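Local coordinates for NO-binding heme-dependent sensor protein (Shewanella oneidensis, PDB 4U9B) that binds heme through its H-NOX domain and, with nitric oxide held at the heme iron, probably acts as a gas sensor in signalling, at residues Ile4-Leu9 with Arg34-Ala39; Glu10-Ala15 with Lys67-Phe72; Ile157-Asp162 with Leu174-Gln179. All blocks are in the same frame, centred on the assembly; numbering follows the deposited sequence.

Interaction 1: Ile4-Leu9 with Arg34-Ala39; sequences IIFNVL and RVYVSA. With HEM (protoporphyrin IX containing Fe), chain B.
Phe6 and Tyr36 lie face to face in an offset stack, the ring centroids 3.9 Å apart and the planes only 7° from parallel. The overlap is uneven. Tyr36 CE1 sits over the middle of the Phe6 ring, whereas Phe6 CD1 comes down nearer the rim of the tyrosine, 3.3 Å from Tyr36 CZ. Both residues turn CG anti to their own carbonyl carbon (chi1 -69° in each), and in both the bond to CB heads toward the opposing segment. Phe6 CB shares in the contact, resting over the tyrosine face 3.7 Å from the ring centroid as a CH-pi donor. The other face of Tyr36 is covered by Arg34 CG from its own segment, so the phenol is sandwiched between a ring and an aliphatic chain. Its hydroxyl is hydrogen-bonded to Glu46 of helix 44-58, and Glu46 also makes a salt bridge with Arg34.

The next residue, Asn7, lays its side chain against Tyr36 and Ser38. Ile4 N, in the first turn of helix 3-17, gives a weak, bent hydrogen bond to Ser38 O (3.2 Å, 135° at the hydrogen). The Ile4 side chain packs on Leu77 and Arg80 of helix 62-80. Ile5 faces the heme: its CD1 lies 3.7 Å from HEM CAD, the first carbon of a propionate arm.

The helix therefore meets the loop on one flank and the heme on another. Across the loop contact the ring stack is probably the main apolar contribution, and the one backbone hydrogen bond is weak. With one face stacked, the other covered and the hydroxyl tied to Glu46, the tyrosine ring probably has little freedom to turn.

Interaction 2: Glu10-Ala15 with Lys67-Phe72; sequences EDMVVA and KAFGQF
The Phe72 ring carries Met12 CB over one face, 3.9 Å from the ring centroid and 14° off the normal, a CH-pi contact displaced toward the rim. At its edge, near the ring plane, stands Asp11 CB, 4.1 Å from Phe72 CE1. Phe69 is approached differently: Met12 SD comes in the plane of that ring, at its edge, 3.9 Å from Phe69 CD1. The same sulfur stands obliquely to Phe72, 4.5 Å from its centroid, giving Met12 a Met-aromatic contact with each phenylalanine. The methionine can span both because its CG is anti to the backbone N (chi1 -169°) and the chain runs on extended, sliding past Phe72 in the opposite direction and ending with CE 3.8 Å from Ala68 O. An alanine in place of Phe72 removes the aromatic face under Met12 CB and CG, which would probably open a gap between the helices beside the methionine.

No hydrogen bond joins the two segments; the carboxylate of Asp11 instead makes a salt bridge with Arg80, further along helix 62-80. Phe69 continues inward to Ile5 and Leu9, and Phe72 to Val8. This is a steep helix-helix crossing, the local axes 10.8 Å apart at 112°, packing helix 3-17 against helix 62-80 within the H-NOX fold.

Interaction 3: Ile157-Asp162 with Leu174-Gln179; sequences IQISHD and LIIELQ. With ZN (zinc ion), chain D.
His161 NE2 binds the zinc ion at 2.1 Å, and Leu174 CD1 covers one face of the same imidazole, 3.8 Å from the ring centroid and almost exactly on its normal. Leu174 runs alongside the histidine, pointing the same way. Cys139, Cys164 and Cys172 supply the other zinc ligands. The histidine reaches the metal with CG anti to its backbone N (chi1 -173°), while ND1, hydrogen-bonded to Glu143, helps fix how the ring is turned; that carboxylate would probably make the imidazole a stronger donor to the metal.

Behind this site the backbone takes over. The two strands form an antiparallel beta hairpin at the edge of the four-stranded sheet, and Ser160-Ile175 and Gln158-Glu177 are hydrogen-bonded pairs, each with bonds both ways; the shortest is Ile175 N to Ser160 O, 2.7 Å.

On the face shared with His161 the residues are apolar. Ile159 CG2 lies 4.1 Å from Leu174 CB, and Ile157 CB meets Ile176 CG2 at the same distance. Phe147 of helix 139-152 packs on Ile157 and Ile159, and Phe91 of helix 91-96 on Ile157 and Ile176.

The other face is more polar. Gln179 NE2 gives a fairly straight hydrogen bond to the anti lone pair of Glu177 OE2 and a weak, bent one, 2.9 Å long, to Gln158 OE1. A water bonded to Ser160 OG also donates weakly to Ile175 O. Beyond them, Gln127 holds Glu177 OE1 and Lys156 holds Gln179 OE1.

Interactions 1 and 2 share helix 3-17 and touch: Leu9 CA is 3.6 Å from Phe69 CE1, and Val8 O is 3.5 Å from Phe72 CE1. Interaction 1 is the buried one, joining the helix to a loop largely by stacked rings. Interaction 2 is the more solvent-exposed, a helix crossing held by sulfur and aromatic groups. Interaction 3 is partly buried and uses no element of the other two; its hairpin is joined by backbone hydrogen bonds and carries a zinc ligand. It sits across the chain's centre from interaction 1, about 30 Å between centres, whereas its nearest atoms come within about 6 Å of interaction 2.

Interaction 1: Ile4-Leu9 with Arg34-Ala39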
loop_
_atom_site.group_PDB
_atom_site.type_symbol
_atom_site.label_atom_id
_atom_site.label_comp_id
_atom_site.label_asym_id
_atom_site.label_seq_id
_atom_site.Cartn_x
_atom_site.Cartn_y
_atom_site.Cartn_z
ATOM N N ILE A 4 -10.817 -0.443 4.955
ATOM C CA ILE A 4 -9.651 -0.317 5.826
ATOM C C ILE A 4 -8.619 0.610 5.190
ATOM O O ILE A 4 -7.984 1.407 5.874
ATOM C CB ILE A 4 -8.999 -1.691 6.141
ATOM C CG1 ILE A 4 -7.712 -1.494 6.945
ATOM C CG2 ILE A 4 -8.700 -2.469 4.866
ATOM C CD1 ILE A 4 -7.246 -2.742 7.681
ATOM N N ILE A 5 -8.476 0.524 3.874
ATOM C CA ILE A 5 -7.525 1.371 3.167
ATOM C C ILE A 5 -7.936 2.833 3.310
ATOM O O ILE A 5 -7.100 3.697 3.577
ATOM C CB ILE A 5 -7.432 0.997 1.676
ATOM C CG1 ILE A 5 -7.105 -0.495 1.515
ATOM C CG2 ILE A 5 -6.391 1.860 0.970
ATOM C CD1 ILE A 5 -5.797 -0.934 2.158
ATOM N N PHE A 6 -9.228 3.098 3.145
ATOM C CA PHE A 6 -9.766 4.437 3.339
ATOM C C PHE A 6 -9.623 4.891 4.787
ATOM O O PHE A 6 -9.369 6.062 5.049
ATOM C CB PHE A 6 -11.240 4.494 2.931
ATOM C CG PHE A 6 -11.468 4.350 1.459
ATOM C CD1 PHE A 6 -11.476 5.463 0.634
ATOM C CD2 PHE A 6 -11.678 3.105 0.897
ATOM C CE1 PHE A 6 -11.694 5.334 -0.722
ATOM C CE2 PHE A 6 -11.892 2.968 -0.458
ATOM C CZ PHE A 6 -11.899 4.084 -1.270
ATOM N N ASN A 7 -9.794 3.967 5.728
ATOM C CA ASN A 7 -9.672 4.311 7.140
ATOM C C ASN A 7 -8.261 4.775 7.478
ATOM O O ASN A 7 -8.084 5.742 8.218
ATOM C CB ASN A 7 -10.049 3.122 8.031
ATOM C CG ASN A 7 -11.524 2.773 7.955
ATOM O OD1 ASN A 7 -12.366 3.611 7.609
ATOM N ND2 ASN A 7 -11.847 1.529 8.285
ATOM N N VAL A 8 -7.257 4.090 6.941
ATOM C CA VAL A 8 -5.878 4.480 7.198
ATOM C C VAL A 8 -5.581 5.795 6.479
ATOM O O VAL A 8 -4.850 6.636 6.997
ATOM C CB VAL A 8 -4.879 3.388 6.758
ATOM C CG1 VAL A 8 -3.453 3.835 7.022
ATOM C CG2 VAL A 8 -5.156 2.088 7.502
ATOM N N LEU A 9 -6.160 5.978 5.294
ATOM C CA LEU A 9 -6.003 7.235 4.570
ATOM C C LEU A 9 -6.592 8.371 5.396
ATOM O O LEU A 9 -6.008 9.450 5.475
ATOM C CB LEU A 9 -6.669 7.172 3.191
ATOM C CG LEU A 9 -6.539 8.431 2.323
ATOM C CD1 LEU A 9 -5.087 8.698 1.964
ATOM C CD2 LEU A 9 -7.378 8.317 1.060
ATOM N N ARG A 34 -21.163 9.313 2.661
ATOM C CA ARG A 34 -20.214 8.205 2.608
ATOM C C ARG A 34 -19.572 7.968 3.972
ATOM O O ARG A 34 -19.082 8.895 4.615
ATOM C CB ARG A 34 -19.127 8.471 1.554
ATOM C CG ARG A 34 -17.908 7.537 1.623
ATOM C CD ARG A 34 -18.269 6.084 1.363
ATOM N NE ARG A 34 -18.422 5.795 -0.065
ATOM C CZ ARG A 34 -19.519 5.303 -0.640
ATOM N NH1 ARG A 34 -20.601 5.022 0.074
ATOM N NH2 ARG A 34 -19.529 5.079 -1.946
ATOM N N VAL A 35 -19.599 6.713 4.406
ATOM C CA VAL A 35 -18.856 6.270 5.578
ATOM C C VAL A 35 -18.122 4.994 5.192
ATOM O O VAL A 35 -18.730 4.056 4.681
ATOM C CB VAL A 35 -19.772 6.009 6.790
ATOM C CG1 VAL A 35 -18.959 5.506 7.980
ATOM C CG2 VAL A 35 -20.535 7.272 7.160
ATOM N N TYR A 36 -16.815 4.962 5.425
ATOM C CA TYR A 36 -16.013 3.816 5.020
ATOM C C TYR A 36 -15.973 2.741 6.102
ATOM O O TYR A 36 -15.308 2.884 7.127
ATOM C CB TYR A 36 -14.602 4.269 4.648
ATOM C CG TYR A 36 -14.581 5.077 3.368
ATOM C CD1 TYR A 36 -14.893 4.486 2.151
ATOM C CD2 TYR A 36 -14.263 6.427 3.376
ATOM C CE1 TYR A 36 -14.882 5.215 0.977
ATOM C CE2 TYR A 36 -14.252 7.165 2.207
ATOM C CZ TYR A 36 -14.564 6.554 1.011
ATOM O OH TYR A 36 -14.557 7.280 -0.157
ATOM N N VAL A 37 -16.715 1.668 5.852
ATOM C CA VAL A 37 -16.736 0.492 6.712
ATOM C C VAL A 37 -15.578 -0.424 6.331
ATOM O O VAL A 37 -15.458 -0.819 5.172
ATOM C CB VAL A 37 -18.073 -0.267 6.583
ATOM C CG1 VAL A 37 -18.043 -1.577 7.361
ATOM C CG2 VAL A 37 -19.228 0.612 7.047
ATOM N N SER A 38 -14.746 -0.764 7.312
ATOM C CA SER A 38 -13.503 -1.505 7.078
ATOM C C SER A 38 -13.654 -2.704 6.141
ATOM O O SER A 38 -12.843 -2.898 5.233
ATOM C CB SER A 38 -12.929 -1.987 8.411
ATOM O OG SER A 38 -13.756 -2.979 9.001
ATOM N N ALA A 39 -14.700 -3.494 6.361
ATOM C CA ALA A 39 -14.863 -4.770 5.672
ATOM C C ALA A 39 -15.500 -4.637 4.291
ATOM O O ALA A 39 -15.454 -5.577 3.498
ATOM C CB ALA A 39 -15.699 -5.713 6.533
HETATM C CHA HEM B . -3.834 -3.977 -0.722
HETATM C CHB HEM B . 0.932 -4.598 -1.288
HETATM C CHC HEM B . 1.351 -5.952 3.325
HETATM C CHD HEM B . -3.468 -6.468 3.492
HETATM C C1A HEM B . -2.552 -3.857 -1.200
HETATM C C2A HEM B . -2.114 -2.987 -2.274
HETATM C C3A HEM B . -0.796 -3.164 -2.420
HETATM C C4A HEM B . -0.357 -4.144 -1.453
HETATM C CMA HEM B . 0.125 -2.459 -3.431
HETATM C CAA HEM B . -3.005 -2.031 -3.099
HETATM C CBA HEM B . -3.944 -2.813 -4.020
HETATM C CGA HEM B . -3.324 -3.148 -5.359
HETATM O O1A HEM B . -4.030 -3.769 -6.202
HETATM O O2A HEM B . -2.137 -2.807 -5.608
HETATM C C1B HEM B . 1.480 -4.962 -0.083
HETATM C C2B HEM B . 2.892 -5.052 0.214
HETATM C C3B HEM B . 3.015 -5.443 1.497
HETATM C C4B HEM B . 1.675 -5.582 2.040
HETATM C CMB HEM B . 3.979 -4.762 -0.845
HETATM C CAB HEM B . 4.280 -5.688 2.353
HETATM C CBB HEM B . 5.485 -5.192 2.056
HETATM C C1C HEM B . 0.076 -6.219 3.781
HETATM C C2C HEM B . -0.265 -6.674 5.110
HETATM C C3C HEM B . -1.592 -6.836 5.181
HETATM C C4C HEM B . -2.146 -6.473 3.883
HETATM C CMC HEM B . 0.758 -6.930 6.236
HETATM C CAC HEM B . -2.326 -7.309 6.463
HETATM C CBC HEM B . -3.602 -7.712 6.474
HETATM C C1D HEM B . -4.003 -5.763 2.437
HETATM C C2D HEM B . -5.403 -5.438 2.303
HETATM C C3D HEM B . -5.517 -4.663 0.993
HETATM C C4D HEM B . -4.179 -4.597 0.458
HETATM C CMD HEM B . -6.543 -5.785 3.281
HETATM C CAD HEM B . -6.790 -4.069 0.366
HETATM C CBD HEM B . -7.451 -5.090 -0.556
HETATM C CGD HEM B . -8.684 -4.470 -1.156
HETATM O O1D HEM B . -8.764 -3.217 -1.166
HETATM O O2D HEM B . -9.585 -5.218 -1.626
HETATM N NA HEM B . -1.451 -4.543 -0.716
HETATM N NB HEM B . 0.767 -5.286 1.048
HETATM N NC HEM B . -1.098 -6.108 3.059
HETATM N ND HEM B . -3.316 -5.254 1.334
HETATM FE FE HEM B . -1.290 -5.484 1.096
#

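Interaction 2: Glu10-Ala15 with Lys67-Phe72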
loop_
_atom_site.group_PDB
_atom_site.type_symbol
_atom_site.label_atom_id
_atom_site.label_comp_id
_atom_site.label_asym_id
_atom_site.label_seq_id
_atom_site.Cartn_x
_atom_site.Cartn_y
_atom_site.Cartn_z
ATOM N N GLU A 10 -7.740 8.123 6.024
ATOM C CA GLU A 10 -8.361 9.128 6.882
ATOM C C GLU A 10 -7.410 9.513 8.011
ATOM O O GLU A 10 -7.213 10.698 8.284
ATOM C CB GLU A 10 -9.688 8.630 7.467
ATOM C CG GLU A 10 -10.411 9.694 8.309
ATOM C CD GLU A 10 -11.677 9.184 8.963
ATOM O OE1 GLU A 10 -12.115 9.800 9.959
ATOM O OE2 GLU A 10 -12.240 8.178 8.482
ATOM N N ASP A 11 -6.825 8.512 8.665
ATOM C CA ASP A 11 -5.876 8.763 9.744
ATOM C C ASP A 11 -4.754 9.680 9.274
ATOM O O ASP A 11 -4.330 10.578 9.996
ATOM C CB ASP A 11 -5.288 7.449 10.275
ATOM C CG ASP A 11 -6.306 6.611 11.028
ATOM O OD1 ASP A 11 -7.355 7.159 11.425
ATOM O OD2 ASP A 11 -6.051 5.405 11.231
ATOM N N MET A 12 -4.285 9.459 8.052
ATOM C CA MET A 12 -3.178 10.237 7.513
ATOM C C MET A 12 -3.612 11.667 7.190
ATOM O O MET A 12 -2.967 12.627 7.615
ATOM C CB MET A 12 -2.616 9.555 6.264
ATOM C CG MET A 12 -1.303 10.141 5.786
ATOM S SD MET A 12 -0.596 9.244 4.393
ATOM C CE MET A 12 1.046 9.959 4.345
ATOM N N VAL A 13 -4.709 11.802 6.450
ATOM C CA VAL A 13 -5.211 13.113 6.041
ATOM C C VAL A 13 -5.620 13.948 7.252
ATOM O O VAL A 13 -5.201 15.097 7.390
ATOM C CB VAL A 13 -6.412 12.977 5.077
ATOM C CG1 VAL A 13 -7.042 14.344 4.779
ATOM C CG2 VAL A 13 -5.978 12.298 3.784
ATOM N N VAL A 14 -6.441 13.366 8.123
ATOM C CA VAL A 14 -6.909 14.056 9.324
ATOM C C VAL A 14 -5.736 14.519 10.185
ATOM O O VAL A 14 -5.728 15.644 10.684
ATOM C CB VAL A 14 -7.840 13.152 10.170
ATOM C CG1 VAL A 14 -8.146 13.786 11.528
ATOM C CG2 VAL A 14 -9.134 12.874 9.420
ATOM N N ALA A 15 -4.747 13.648 10.356
ATOM C CA ALA A 15 -3.584 13.962 11.176
ATOM C C ALA A 15 -2.739 15.072 10.556
ATOM O O ALA A 15 -2.068 15.819 11.268
ATOM C CB ALA A 15 -2.737 12.714 11.384
ATOM N N LYS A 67 3.214 6.837 -2.633
ATOM C CA LYS A 67 4.322 6.147 -1.979
ATOM C C LYS A 67 4.367 6.506 -0.498
ATOM O O LYS A 67 4.609 5.647 0.348
ATOM C CB LYS A 67 5.648 6.496 -2.658
ATOM C CG LYS A 67 6.869 5.818 -2.047
ATOM C CD LYS A 67 8.135 6.134 -2.834
ATOM C CE LYS A 67 9.352 5.444 -2.236
ATOM N NZ LYS A 67 10.575 5.604 -3.081
ATOM N N ALA A 68 4.117 7.774 -0.189
ATOM C CA ALA A 68 4.085 8.229 1.196
ATOM C C ALA A 68 2.966 7.534 1.958
ATOM O O ALA A 68 3.149 7.086 3.091
ATOM C CB ALA A 68 3.910 9.733 1.257
ATOM N N PHE A 69 1.802 7.451 1.325
ATOM C CA PHE A 69 0.670 6.742 1.904
ATOM C C PHE A 69 1.005 5.275 2.135
ATOM O O PHE A 69 0.668 4.717 3.176
ATOM C CB PHE A 69 -0.555 6.869 1.001
ATOM C CG PHE A 69 -1.718 6.020 1.429
ATOM C CD1 PHE A 69 -2.259 6.150 2.695
ATOM C CD2 PHE A 69 -2.280 5.108 0.556
ATOM C CE1 PHE A 69 -3.330 5.373 3.088
ATOM C CE2 PHE A 69 -3.351 4.330 0.943
ATOM C CZ PHE A 69 -3.878 4.465 2.211
ATOM N N GLY A 70 1.671 4.660 1.163
ATOM C CA GLY A 70 2.068 3.266 1.273
ATOM C C GLY A 70 2.906 2.990 2.506
ATOM O O GLY A 70 2.704 1.988 3.197
ATOM N N GLN A 71 3.851 3.879 2.792
ATOM C CA GLN A 71 4.709 3.712 3.957
ATOM C C GLN A 71 3.908 3.879 5.239
ATOM O O GLN A 71 4.093 3.129 6.200
ATOM C CB GLN A 71 5.869 4.704 3.918
ATOM C CG GLN A 71 6.863 4.508 5.045
ATOM C CD GLN A 71 8.251 5.023 4.708
ATOM O OE1 GLN A 71 8.436 5.783 3.757
ATOM N NE2 GLN A 71 9.238 4.602 5.489
ATOM N N PHE A 72 3.018 4.866 5.246
ATOM C CA PHE A 72 2.121 5.089 6.370
ATOM C C PHE A 72 1.214 3.877 6.556
ATOM O O PHE A 72 0.908 3.479 7.681
ATOM C CB PHE A 72 1.288 6.359 6.136
ATOM C CG PHE A 72 0.428 6.762 7.307
ATOM C CD1 PHE A 72 -0.852 6.248 7.456
ATOM C CD2 PHE A 72 0.890 7.674 8.244
ATOM C CE1 PHE A 72 -1.648 6.623 8.526
ATOM C CE2 PHE A 72 0.100 8.054 9.316
ATOM C CZ PHE A 72 -1.173 7.528 9.456
#

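Interaction 3: Ile157-Asp162 with Leu174-Gln179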
loop_
_atom_site.group_PDB
_atom_site.type_symbol
_atom_site.label_atom_id
_atom_site.label_comp_id
_atom_site.label_asym_id
_atom_site.label_seq_id
_atom_site.Cartn_x
_atom_site.Cartn_y
_atom_site.Cartn_z
ATOM N N ILE A 157 16.820 -0.636 3.679
ATOM C CA ILE A 157 16.716 -1.199 2.336
ATOM C C ILE A 157 16.884 -0.143 1.248
ATOM O O ILE A 157 16.770 1.058 1.497
ATOM C CB ILE A 157 15.360 -1.917 2.118
ATOM C CG1 ILE A 157 14.184 -0.933 2.209
ATOM C CG2 ILE A 157 15.188 -3.037 3.133
ATOM C CD1 ILE A 157 12.882 -1.487 1.659
ATOM N N GLN A 158 17.165 -0.624 0.041
ATOM C CA GLN A 158 17.167 0.194 -1.162
ATOM C C GLN A 158 16.303 -0.536 -2.184
ATOM O O GLN A 158 16.312 -1.767 -2.225
ATOM C CB GLN A 158 18.592 0.402 -1.686
ATOM C CG GLN A 158 18.916 1.824 -2.093
ATOM C CD GLN A 158 20.389 2.010 -2.415
ATOM O OE1 GLN A 158 21.098 1.048 -2.719
ATOM N NE2 GLN A 158 20.861 3.250 -2.338
ATOM N N ILE A 159 15.544 0.209 -2.984
ATOM C CA ILE A 159 14.676 -0.399 -3.990
ATOM C C ILE A 159 14.963 0.151 -5.379
ATOM O O ILE A 159 14.967 1.364 -5.596
ATOM C CB ILE A 159 13.179 -0.184 -3.658
ATOM C CG1 ILE A 159 12.854 -0.827 -2.305
ATOM C CG2 ILE A 159 12.286 -0.776 -4.766
ATOM C CD1 ILE A 159 11.399 -0.726 -1.884
ATOM N N SER A 160 15.212 -0.766 -6.311
ATOM C CA SER A 160 15.304 -0.441 -7.727
ATOM C C SER A 160 14.005 -0.858 -8.396
ATOM O O SER A 160 13.550 -1.987 -8.243
ATOM C CB SER A 160 16.497 -1.138 -8.381
ATOM O OG SER A 160 17.716 -0.711 -7.794
ATOM N N HIS A 161 13.418 0.070 -9.136
ATOM C CA HIS A 161 12.098 -0.103 -9.722
ATOM C C HIS A 161 12.223 0.221 -11.212
ATOM O O HIS A 161 11.653 1.197 -11.698
ATOM C CB HIS A 161 11.107 0.813 -8.992
ATOM C CG HIS A 161 9.671 0.622 -9.371
ATOM N ND1 HIS A 161 8.639 1.060 -8.568
ATOM C CD2 HIS A 161 9.090 0.074 -10.464
ATOM C CE1 HIS A 161 7.484 0.781 -9.146
ATOM N NE2 HIS A 161 7.730 0.184 -10.299
ATOM N N ASP A 162 12.984 -0.611 -11.924
ATOM C CA ASP A 162 13.452 -0.282 -13.272
ATOM C C ASP A 162 12.563 -0.827 -14.391
ATOM O O ASP A 162 12.751 -0.485 -15.560
ATOM C CB ASP A 162 14.882 -0.791 -13.467
ATOM C CG ASP A 162 15.882 -0.096 -12.557
ATOM O OD1 ASP A 162 15.675 1.092 -12.229
ATOM O OD2 ASP A 162 16.881 -0.736 -12.169
ATOM N N LEU A 174 10.458 -4.769 -8.686
ATOM C CA LEU A 174 11.092 -4.066 -7.583
ATOM C C LEU A 174 12.198 -4.931 -6.999
ATOM O O LEU A 174 11.930 -5.965 -6.387
ATOM C CB LEU A 174 10.068 -3.706 -6.502
ATOM C CG LEU A 174 9.138 -2.525 -6.812
ATOM C CD1 LEU A 174 8.204 -2.837 -7.967
ATOM C CD2 LEU A 174 8.339 -2.137 -5.579
ATOM N N ILE A 175 13.440 -4.510 -7.207
ATOM C CA ILE A 175 14.588 -5.209 -6.648
ATOM C C ILE A 175 14.930 -4.584 -5.308
ATOM O O ILE A 175 15.270 -3.403 -5.230
ATOM C CB ILE A 175 15.813 -5.151 -7.581
ATOM C CG1 ILE A 175 15.450 -5.663 -8.978
ATOM C CG2 ILE A 175 16.976 -5.948 -6.992
ATOM C CD1 ILE A 175 14.855 -7.062 -9.005
ATOM N N ILE A 176 14.831 -5.389 -4.258
ATOM C CA ILE A 176 15.086 -4.934 -2.901
ATOM C C ILE A 176 16.448 -5.427 -2.425
ATOM O O ILE A 176 16.711 -6.632 -2.408
ATOM C CB ILE A 176 13.996 -5.431 -1.932
ATOM C CG1 ILE A 176 12.601 -5.095 -2.471
ATOM C CG2 ILE A 176 14.186 -4.815 -0.549
ATOM C CD1 ILE A 176 11.514 -5.980 -1.916
ATOM N N GLU A 177 17.308 -4.485 -2.051
ATOM C CA GLU A 177 18.606 -4.805 -1.474
ATOM C C GLU A 177 18.621 -4.431 0.002
ATOM O O GLU A 177 18.404 -3.273 0.358
ATOM C CB GLU A 177 19.726 -4.075 -2.214
ATOM C CG GLU A 177 21.119 -4.428 -1.713
ATOM C CD GLU A 177 22.216 -3.758 -2.514
ATOM O OE1 GLU A 177 22.840 -4.440 -3.353
ATOM O OE2 GLU A 177 22.456 -2.550 -2.307
ATOM N N LEU A 178 18.861 -5.422 0.854
ATOM C CA LEU A 178 19.027 -5.176 2.279
ATOM C C LEU A 178 20.437 -4.670 2.542
ATOM O O LEU A 178 21.407 -5.207 2.007
ATOM C CB LEU A 178 18.756 -6.445 3.092
ATOM C CG LEU A 178 17.288 -6.831 3.300
ATOM C CD1 LEU A 178 16.648 -7.319 2.008
ATOM C CD2 LEU A 178 17.173 -7.890 4.391
ATOM N N GLN A 179 20.542 -3.632 3.364
ATOM C CA GLN A 179 21.829 -3.029 3.686
ATOM C C GLN A 179 21.991 -2.896 5.196
ATOM O O GLN A 179 21.095 -3.263 5.957
ATOM C CB GLN A 179 21.956 -1.666 3.007
ATOM C CG GLN A 179 21.808 -1.731 1.493
ATOM C CD GLN A 179 21.906 -0.371 0.835
ATOM O OE1 GLN A 179 21.760 0.661 1.488
ATOM N NE2 GLN A 179 22.160 -0.363 -0.469
HETATM ZN ZN ZN D . 5.829 0.451 -11.211
HETATM O O HOH W 1 18.373 -1.984 -5.325
#